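Local coordinates for tRNA (guanine(26)-N(2))-dimethyltransferase (Pyrococcus horikoshii, PDB 2DUL), which probably transfers two methyl groups from S-adenosyl-L-methionine to the exocyclic nitrogen N2 of guanosine 26 in a number of tRNAs, at residues P48-D53 and H129-F134; W75-S80 and D119-L124. All coordinates share one frame; numbering follows the deposited sequence.

Contact 1: residues P48-D53 and H129-F134; sequences PKIVLD and HRYFHF
Leu52 lays its CB over the centre of the Phe132 ring, 3.7 Å from the centroid and 13° off the ring normal, a CH-pi contact for which phenylalanine offers a flat face. Over the opposite face stands CD1 of Tyr131, so the phenyl group lies between Leu52 CB and a rim atom of Tyr131, which presents its edge. Phe132 CG is anti to its carbonyl carbon (chi1 -58°), beside its own backbone N. Ile50 uses both branches at CB: CG2 meets Tyr131 CE1 at 3.6 Å and also touches Phe132 CD2, its side chain crossing both at about a right angle, while CG1 packs on CD2 of the His133 imidazole. That imidazole turns its edge to the backbone N of Ile50, and Lys49 CB touches it obliquely. Pro48 and Phe134 lie side by side against helix 33-46, with Val51 CG1 at the edge of the Phe134 ring. The backbones pair as neighbouring parallel strands of the Rossmann-like methyltransferase sheet. Ile50 O receives two donors, His133 N at 2.8 Å and the longer Phe134 N at 3.3 Å, where the chain turns at His133; Leu52 N then gives its hydrogen to Phe134 O at 2.9 Å. Tyr131 OH is hydrogen-bonded to Glu73 OE2. These backbone bonds thus join the strands, buried apolar groups pack on both sheet faces, and Lys49 and His133 form the more exposed border.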
ATOM      1  N   PRO A  48      -2.807 -16.275   3.617  1.00 24.82           N
ATOM      2  CA  PRO A  48      -3.410 -16.083   4.946  1.00 25.01           C
ATOM      3  C   PRO A  48      -4.752 -16.821   5.038  1.00 24.93           C
ATOM      4  O   PRO A  48      -5.555 -16.782   4.103  1.00 25.41           O
ATOM      5  CB  PRO A  48      -3.555 -14.564   5.041  1.00 24.54           C
ATOM      6  CG  PRO A  48      -3.794 -14.166   3.609  1.00 24.61           C
ATOM      7  CD  PRO A  48      -2.785 -15.013   2.856  1.00 25.75           C
ATOM      8  N   LYS A  49      -4.990 -17.494   6.160  1.00 23.73           N
ATOM      9  CA  LYS A  49      -6.221 -18.266   6.348  1.00 25.40           C
ATOM     10  C   LYS A  49      -7.469 -17.459   6.718  1.00 24.44           C
ATOM     11  O   LYS A  49      -8.526 -17.620   6.098  1.00 22.63           O
ATOM     12  CB  LYS A  49      -5.987 -19.355   7.402  1.00 29.77           C
ATOM     13  CG  LYS A  49      -7.201 -20.222   7.702  1.00 35.11           C
ATOM     14  CD  LYS A  49      -6.827 -21.450   8.534  1.00 40.02           C
ATOM     15  CE  LYS A  49      -6.336 -21.082   9.928  1.00 40.92           C
ATOM     16  NZ  LYS A  49      -7.427 -20.507  10.758  1.00 44.47           N
ATOM     17  N   ILE A  50      -7.349 -16.607   7.734  1.00 21.32           N
ATOM     18  CA  ILE A  50      -8.466 -15.787   8.198  1.00 20.13           C
ATOM     19  C   ILE A  50      -8.225 -14.339   7.773  1.00 20.56           C
ATOM     20  O   ILE A  50      -7.271 -13.704   8.220  1.00 17.81           O
ATOM     21  CB  ILE A  50      -8.585 -15.861   9.729  1.00 21.08           C
ATOM     22  CG1 ILE A  50      -8.561 -17.323  10.177  1.00 22.63           C
ATOM     23  CG2 ILE A  50      -9.873 -15.200  10.191  1.00 20.91           C
ATOM     24  CD1 ILE A  50      -8.536 -17.502  11.687  1.00 24.79           C
ATOM     25  N   VAL A  51      -9.099 -13.811   6.924  1.00 20.87           N
ATOM     26  CA  VAL A  51      -8.913 -12.455   6.425  1.00 19.14           C
ATOM     27  C   VAL A  51     -10.117 -11.544   6.621  1.00 18.16           C
ATOM     28  O   VAL A  51     -11.250 -12.006   6.743  1.00 16.89           O
ATOM     29  CB  VAL A  51      -8.549 -12.494   4.935  1.00 21.61           C
ATOM     30  CG1 VAL A  51      -7.341 -13.410   4.726  1.00 20.13           C
ATOM     31  CG2 VAL A  51      -9.737 -12.996   4.117  1.00 21.42           C
ATOM     32  N   LEU A  52      -9.853 -10.242   6.645  1.00 17.46           N
ATOM     33  CA  LEU A  52     -10.895  -9.248   6.831  1.00 18.13           C
ATOM     34  C   LEU A  52     -10.895  -8.144   5.771  1.00 17.48           C
ATOM     35  O   LEU A  52      -9.856  -7.543   5.478  1.00 18.46           O
ATOM     36  CB  LEU A  52     -10.752  -8.591   8.214  1.00 18.39           C
ATOM     37  CG  LEU A  52     -11.604  -7.335   8.448  1.00 17.40           C
ATOM     38  CD1 LEU A  52     -13.080  -7.718   8.481  1.00 18.19           C
ATOM     39  CD2 LEU A  52     -11.199  -6.661   9.759  1.00 19.08           C
ATOM     40  N   ASP A  53     -12.071  -7.900   5.200  1.00 17.24           N
ATOM     41  CA  ASP A  53     -12.288  -6.824   4.233  1.00 17.97           C
ATOM     42  C   ASP A  53     -13.030  -5.838   5.150  1.00 18.03           C
ATOM     43  O   ASP A  53     -14.251  -5.899   5.288  1.00 20.06           O
ATOM     44  CB  ASP A  53     -13.186  -7.317   3.089  1.00 19.70           C
ATOM     45  CG  ASP A  53     -13.586  -6.206   2.127  1.00 21.68           C
ATOM     46  OD1 ASP A  53     -13.060  -5.081   2.250  1.00 22.04           O
ATOM     47  OD2 ASP A  53     -14.428  -6.466   1.240  1.00 23.23           O
ATOM     48  N   HIS A 129      -9.877  -9.514  18.629  1.00 25.99           N
ATOM     49  CA  HIS A 129      -8.514  -9.215  19.053  1.00 25.62           C
ATOM     50  C   HIS A 129      -7.543 -10.321  18.636  1.00 24.86           C
ATOM     51  O   HIS A 129      -7.817 -11.501  18.862  1.00 24.33           O
ATOM     52  CB  HIS A 129      -8.505  -9.044  20.578  1.00 27.34           C
ATOM     53  CG  HIS A 129      -7.186  -8.620  21.139  1.00 29.56           C
ATOM     54  ND1 HIS A 129      -6.596  -7.414  20.828  1.00 31.67           N
ATOM     55  CD2 HIS A 129      -6.347  -9.237  22.004  1.00 29.70           C
ATOM     56  CE1 HIS A 129      -5.450  -7.307  21.476  1.00 30.97           C
ATOM     57  NE2 HIS A 129      -5.276  -8.399  22.197  1.00 30.71           N
ATOM     58  N   ARG A 130      -6.421  -9.939  18.022  1.00 22.40           N
ATOM     59  CA  ARG A 130      -5.404 -10.900  17.584  1.00 21.25           C
ATOM     60  C   ARG A 130      -6.080 -12.092  16.915  1.00 22.09           C
ATOM     61  O   ARG A 130      -5.871 -13.242  17.307  1.00 21.12           O
ATOM     62  CB  ARG A 130      -4.590 -11.380  18.792  1.00 21.55           C
ATOM     63  CG  ARG A 130      -3.872 -10.262  19.535  1.00 20.89           C
ATOM     64  CD  ARG A 130      -2.867  -9.570  18.626  1.00 22.77           C
ATOM     65  NE  ARG A 130      -2.315  -8.372  19.247  1.00 23.96           N
ATOM     66  CZ  ARG A 130      -1.753  -7.380  18.569  1.00 22.68           C
ATOM     67  NH1 ARG A 130      -1.277  -6.325  19.216  1.00 20.76           N
ATOM     68  NH2 ARG A 130      -1.672  -7.444  17.241  1.00 19.89           N
ATOM     69  N   TYR A 131      -6.867 -11.809  15.883  1.00 19.69           N
ATOM     70  CA  TYR A 131      -7.630 -12.846  15.203  1.00 19.44           C
ATOM     71  C   TYR A 131      -7.347 -13.068  13.721  1.00 19.61           C
ATOM     72  O   TYR A 131      -7.328 -14.207  13.259  1.00 19.98           O
ATOM     73  CB  TYR A 131      -9.117 -12.539  15.398  1.00 18.19           C
ATOM     74  CG  TYR A 131     -10.063 -13.593  14.872  1.00 20.22           C
ATOM     75  CD1 TYR A 131     -10.730 -13.422  13.655  1.00 18.74           C
ATOM     76  CD2 TYR A 131     -10.305 -14.758  15.599  1.00 18.55           C
ATOM     77  CE1 TYR A 131     -11.618 -14.392  13.178  1.00 19.45           C
ATOM     78  CE2 TYR A 131     -11.187 -15.728  15.136  1.00 21.15           C
ATOM     79  CZ  TYR A 131     -11.841 -15.540  13.925  1.00 21.44           C
ATOM     80  OH  TYR A 131     -12.713 -16.497  13.466  1.00 22.69           O
ATOM     81  N   PHE A 132      -7.134 -11.989  12.973  1.00 19.20           N
ATOM     82  CA  PHE A 132      -6.906 -12.113  11.538  1.00 17.42           C
ATOM     83  C   PHE A 132      -5.467 -12.271  11.073  1.00 16.81           C
ATOM     84  O   PHE A 132      -4.561 -11.620  11.588  1.00 18.14           O
ATOM     85  CB  PHE A 132      -7.518 -10.912  10.801  1.00 16.67           C
ATOM     86  CG  PHE A 132      -8.992 -10.748  11.028  1.00 16.48           C
ATOM     87  CD1 PHE A 132      -9.467  -9.862  11.989  1.00 15.78           C
ATOM     88  CD2 PHE A 132      -9.904 -11.507  10.300  1.00 16.62           C
ATOM     89  CE1 PHE A 132     -10.836  -9.735  12.228  1.00 16.93           C
ATOM     90  CE2 PHE A 132     -11.274 -11.391  10.529  1.00 18.23           C
ATOM     91  CZ  PHE A 132     -11.742 -10.503  11.496  1.00 16.87           C
ATOM     92  N   HIS A 133      -5.272 -13.135  10.078  1.00 16.93           N
ATOM     93  CA  HIS A 133      -3.957 -13.357   9.490  1.00 18.28           C
ATOM     94  C   HIS A 133      -3.693 -12.212   8.514  1.00 17.61           C
ATOM     95  O   HIS A 133      -2.549 -11.894   8.201  1.00 17.71           O
ATOM     96  CB  HIS A 133      -3.924 -14.695   8.744  1.00 21.43           C
ATOM     97  CG  HIS A 133      -4.044 -15.887   9.639  1.00 24.92           C
ATOM     98  ND1 HIS A 133      -3.077 -16.223  10.563  1.00 28.48           N
ATOM     99  CD2 HIS A 133      -5.026 -16.811   9.770  1.00 25.77           C
ATOM    100  CE1 HIS A 133      -3.457 -17.300  11.226  1.00 26.83           C
ATOM    101  NE2 HIS A 133      -4.637 -17.678  10.764  1.00 29.41           N
ATOM    102  N   PHE A 134      -4.767 -11.603   8.022  1.00 18.05           N
ATOM    103  CA  PHE A 134      -4.642 -10.486   7.094  1.00 18.27           C
ATOM    104  C   PHE A 134      -5.844  -9.566   7.204  1.00 17.52           C
ATOM    105  O   PHE A 134      -6.985 -10.020   7.261  1.00 18.41           O
ATOM    106  CB  PHE A 134      -4.516 -10.974   5.643  1.00 19.43           C
ATOM    107  CG  PHE A 134      -4.582  -9.861   4.613  1.00 19.75           C
ATOM    108  CD1 PHE A 134      -3.607  -8.865   4.570  1.00 21.59           C
ATOM    109  CD2 PHE A 134      -5.633  -9.800   3.702  1.00 21.20           C
ATOM    110  CE1 PHE A 134      -3.682  -7.819   3.632  1.00 20.69           C
ATOM    111  CE2 PHE A 134      -5.716  -8.760   2.760  1.00 20.80           C
ATOM    112  CZ  PHE A 134      -4.739  -7.769   2.727  1.00 19.70           C
TER

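Contact 2: residues W75-S80 and D119-L124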
ATOM      1  N   TRP A  75     -14.123 -12.324   6.252  1.00 16.61           N
ATOM      2  CA  TRP A  75     -15.066 -11.421   6.894  1.00 17.12           C
ATOM      3  C   TRP A  75     -15.249 -10.167   6.041  1.00 17.39           C
ATOM      4  O   TRP A  75     -14.279  -9.584   5.550  1.00 16.41           O
ATOM      5  CB  TRP A  75     -14.568 -11.016   8.286  1.00 18.37           C
ATOM      6  CG  TRP A  75     -14.592 -12.126   9.291  1.00 19.28           C
ATOM      7  CD1 TRP A  75     -13.954 -13.328   9.200  1.00 20.12           C
ATOM      8  CD2 TRP A  75     -15.266 -12.124  10.555  1.00 20.88           C
ATOM      9  NE1 TRP A  75     -14.186 -14.074  10.329  1.00 18.97           N
ATOM     10  CE2 TRP A  75     -14.988 -13.359  11.178  1.00 20.51           C
ATOM     11  CE3 TRP A  75     -16.078 -11.197  11.223  1.00 22.63           C
ATOM     12  CZ2 TRP A  75     -15.491 -13.695  12.441  1.00 21.56           C
ATOM     13  CZ3 TRP A  75     -16.581 -11.529  12.480  1.00 23.27           C
ATOM     14  CH2 TRP A  75     -16.283 -12.771  13.075  1.00 24.81           C
ATOM     15  N   LEU A  76     -16.501  -9.774   5.860  1.00 17.69           N
ATOM     16  CA  LEU A  76     -16.842  -8.581   5.100  1.00 19.81           C
ATOM     17  C   LEU A  76     -17.575  -7.672   6.073  1.00 19.94           C
ATOM     18  O   LEU A  76     -18.505  -8.109   6.749  1.00 21.29           O
ATOM     19  CB  LEU A  76     -17.766  -8.924   3.931  1.00 24.85           C
ATOM     20  CG  LEU A  76     -17.237  -9.820   2.809  1.00 26.96           C
ATOM     21  CD1 LEU A  76     -17.242 -11.266   3.265  1.00 29.07           C
ATOM     22  CD2 LEU A  76     -18.129  -9.663   1.583  1.00 31.11           C
ATOM     23  N   ASN A  77     -17.170  -6.412   6.147  1.00 19.99           N
ATOM     24  CA  ASN A  77     -17.815  -5.495   7.075  1.00 20.74           C
ATOM     25  C   ASN A  77     -18.093  -4.114   6.497  1.00 20.61           C
ATOM     26  O   ASN A  77     -17.338  -3.612   5.674  1.00 18.85           O
ATOM     27  CB  ASN A  77     -16.946  -5.323   8.324  1.00 21.66           C
ATOM     28  CG  ASN A  77     -17.536  -4.327   9.313  1.00 24.25           C
ATOM     29  OD1 ASN A  77     -18.457  -4.650  10.066  1.00 25.17           O
ATOM     30  ND2 ASN A  77     -17.014  -3.104   9.302  1.00 21.68           N
ATOM     31  N   ASP A  78     -19.189  -3.510   6.945  1.00 22.02           N
ATOM     32  CA  ASP A  78     -19.551  -2.154   6.542  1.00 23.28           C
ATOM     33  C   ASP A  78     -20.568  -1.603   7.534  1.00 23.58           C
ATOM     34  O   ASP A  78     -21.470  -2.315   7.981  1.00 23.85           O
ATOM     35  CB  ASP A  78     -20.133  -2.114   5.129  1.00 23.23           C
ATOM     36  CG  ASP A  78     -19.996  -0.736   4.492  1.00 26.27           C
ATOM     37  OD1 ASP A  78     -19.107  -0.562   3.632  1.00 27.14           O
ATOM     38  OD2 ASP A  78     -20.762   0.178   4.868  1.00 26.84           O
ATOM     39  N   ILE A  79     -20.423  -0.331   7.875  1.00 23.87           N
ATOM     40  CA  ILE A  79     -21.319   0.302   8.828  1.00 25.69           C
ATOM     41  C   ILE A  79     -22.671   0.666   8.210  1.00 26.29           C
ATOM     42  O   ILE A  79     -23.656   0.854   8.923  1.00 25.77           O
ATOM     43  CB  ILE A  79     -20.664   1.575   9.413  1.00 27.01           C
ATOM     44  CG1 ILE A  79     -21.487   2.100  10.592  1.00 27.42           C
ATOM     45  CG2 ILE A  79     -20.540   2.634   8.330  1.00 25.79           C
ATOM     46  CD1 ILE A  79     -20.864   3.292  11.283  1.00 31.21           C
ATOM     47  N   SER A  80     -22.717   0.754   6.885  1.00 28.01           N
ATOM     48  CA  SER A  80     -23.948   1.113   6.183  1.00 28.68           C
ATOM     49  C   SER A  80     -24.934  -0.032   5.988  1.00 29.97           C
ATOM     50  O   SER A  80     -24.563  -1.116   5.538  1.00 27.98           O
ATOM     51  CB  SER A  80     -23.613   1.711   4.816  1.00 29.87           C
ATOM     52  OG  SER A  80     -24.778   1.810   4.012  1.00 31.92           O
ATOM     53  N   ASP A 119     -21.479  -3.121  10.872  1.00 23.93           N
ATOM     54  CA  ASP A 119     -20.990  -2.411  12.048  1.00 25.47           C
ATOM     55  C   ASP A 119     -19.790  -1.531  11.729  1.00 23.69           C
ATOM     56  O   ASP A 119     -19.226  -1.601  10.636  1.00 22.35           O
ATOM     57  CB  ASP A 119     -20.604  -3.441  13.117  1.00 31.82           C
ATOM     58  CG  ASP A 119     -20.390  -2.828  14.487  1.00 37.84           C
ATOM     59  OD1 ASP A 119     -21.104  -1.864  14.844  1.00 40.35           O
ATOM     60  OD2 ASP A 119     -19.510  -3.330  15.217  1.00 42.51           O
ATOM     61  N   ASP A 120     -19.414  -0.693  12.688  1.00 23.06           N
ATOM     62  CA  ASP A 120     -18.255   0.177  12.543  1.00 23.08           C
ATOM     63  C   ASP A 120     -17.037  -0.749  12.529  1.00 22.79           C
ATOM     64  O   ASP A 120     -16.935  -1.659  13.356  1.00 21.38           O
ATOM     65  CB  ASP A 120     -18.190   1.144  13.734  1.00 26.38           C
ATOM     66  CG  ASP A 120     -16.901   1.956  13.778  1.00 27.78           C
ATOM     67  OD1 ASP A 120     -16.100   1.901  12.821  1.00 31.72           O
ATOM     68  OD2 ASP A 120     -16.696   2.663  14.782  1.00 32.17           O
ATOM     69  N   ALA A 121     -16.130  -0.532  11.583  1.00 21.38           N
ATOM     70  CA  ALA A 121     -14.935  -1.365  11.472  1.00 20.80           C
ATOM     71  C   ALA A 121     -14.146  -1.422  12.780  1.00 21.21           C
ATOM     72  O   ALA A 121     -13.614  -2.473  13.140  1.00 20.40           O
ATOM     73  CB  ALA A 121     -14.044  -0.854  10.350  1.00 21.25           C
ATOM     74  N   ASN A 122     -14.061  -0.295  13.484  1.00 20.36           N
ATOM     75  CA  ASN A 122     -13.337  -0.259  14.752  1.00 21.29           C
ATOM     76  C   ASN A 122     -13.989  -1.158  15.800  1.00 22.23           C
ATOM     77  O   ASN A 122     -13.298  -1.780  16.611  1.00 21.39           O
ATOM     78  CB  ASN A 122     -13.247   1.173  15.301  1.00 20.45           C
ATOM     79  CG  ASN A 122     -12.056   1.943  14.743  1.00 23.03           C
ATOM     80  OD1 ASN A 122     -10.979   1.379  14.533  1.00 21.40           O
ATOM     81  ND2 ASN A 122     -12.239   3.244  14.521  1.00 19.25           N
ATOM     82  N   ARG A 123     -15.316  -1.233  15.786  1.00 22.68           N
ATOM     83  CA  ARG A 123     -16.016  -2.073  16.750  1.00 22.95           C
ATOM     84  C   ARG A 123     -15.786  -3.543  16.416  1.00 22.07           C
ATOM     85  O   ARG A 123     -15.506  -4.351  17.304  1.00 20.38           O
ATOM     86  CB  ARG A 123     -17.513  -1.751  16.760  1.00 26.11           C
ATOM     87  CG  ARG A 123     -18.296  -2.486  17.844  1.00 32.82           C
ATOM     88  CD  ARG A 123     -19.675  -1.864  18.022  1.00 39.93           C
ATOM     89  NE  ARG A 123     -20.501  -2.578  18.995  1.00 46.18           N
ATOM     90  CZ  ARG A 123     -21.108  -3.738  18.761  1.00 48.17           C
ATOM     91  NH1 ARG A 123     -20.985  -4.325  17.579  1.00 50.33           N
ATOM     92  NH2 ARG A 123     -21.841  -4.311  19.708  1.00 49.02           N
ATOM     93  N   LEU A 124     -15.891  -3.890  15.136  1.00 19.48           N
ATOM     94  CA  LEU A 124     -15.663  -5.275  14.731  1.00 19.65           C
ATOM     95  C   LEU A 124     -14.234  -5.727  15.057  1.00 17.94           C
ATOM     96  O   LEU A 124     -14.031  -6.796  15.635  1.00 17.66           O
ATOM     97  CB  LEU A 124     -15.928  -5.458  13.230  1.00 20.50           C
ATOM     98  CG  LEU A 124     -15.636  -6.859  12.675  1.00 23.48           C
ATOM     99  CD1 LEU A 124     -16.426  -7.915  13.444  1.00 24.44           C
ATOM    100  CD2 LEU A 124     -15.991  -6.897  11.206  1.00 25.69           C
TER
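The Rossmann-like fold of class I methyltransferases places part of its predicted S-adenosyl-L-methionine site here, where the end of strand 73-78 meets the start of helix 121-127; Asp78, Asp120 and Ala121 are all assigned to that site. Asn77, extended with CG anti to the backbone N (chi1 178°), suits the junction because its amide can both donate and accept. Its ND2 is hydrogen-bonded to Asp119 O at 3.0 Å, approaching from above the carbonyl plane, and also to Ala54 O, while OD1 accepts from Asn117 ND2. An alanine in place of Asn77 would probably leave Asp119 O and Ala54 O without this amide donor, Asn117 ND2 without this acceptor, and the start of the helix less firmly tied to the strand. Asp119 N in turn gives its hydrogen to Asp78 O at 3.0 Å. Next to the polar link, Leu124 reaches tip to tip with Asn77, Leu124 CD2 lying 3.4 Å from Asn77 CB, and Leu124 CD1 meets Trp75 CZ3 at 3.7 Å, an apolar side chain suited to the buried side of the helix. Asp78 folds into an Asx turn, OD2 accepting from Ser80 N, and its OD1 is hydrogen-bonded to Ala57 N. Asp120, at the N-cap, accepts from Asn122 N at 3.1 Å through OD1, which is met from above the carboxylate plane.

Both contacts reach the same sheet, where strands 50-53 and 73-78 are neighbours; their centres are 14 Å apart. Two probable backbone hydrogen bonds join them: Val51 O with Trp75 N at 2.9 Å and Asp53 N with Trp75 O at 2.8 Å. Side chains meet too, the Phe132 and Trp75 rings packing edge-to-face and Leu52 CD1 lying 3.6 Å from Trp75 CB. Helix 121-127 of contact 2 is followed in the chain by strand 132-137 of contact 1. Contact 2 carries three predicted S-adenosyl-L-methionine residues itself; contact 1 lies close by, the Leu52 side chain about 6 Å from that of Ala121 and the Phe134 side chain about 6 Å from that of Arg61, another predicted S-adenosyl-L-methionine residue.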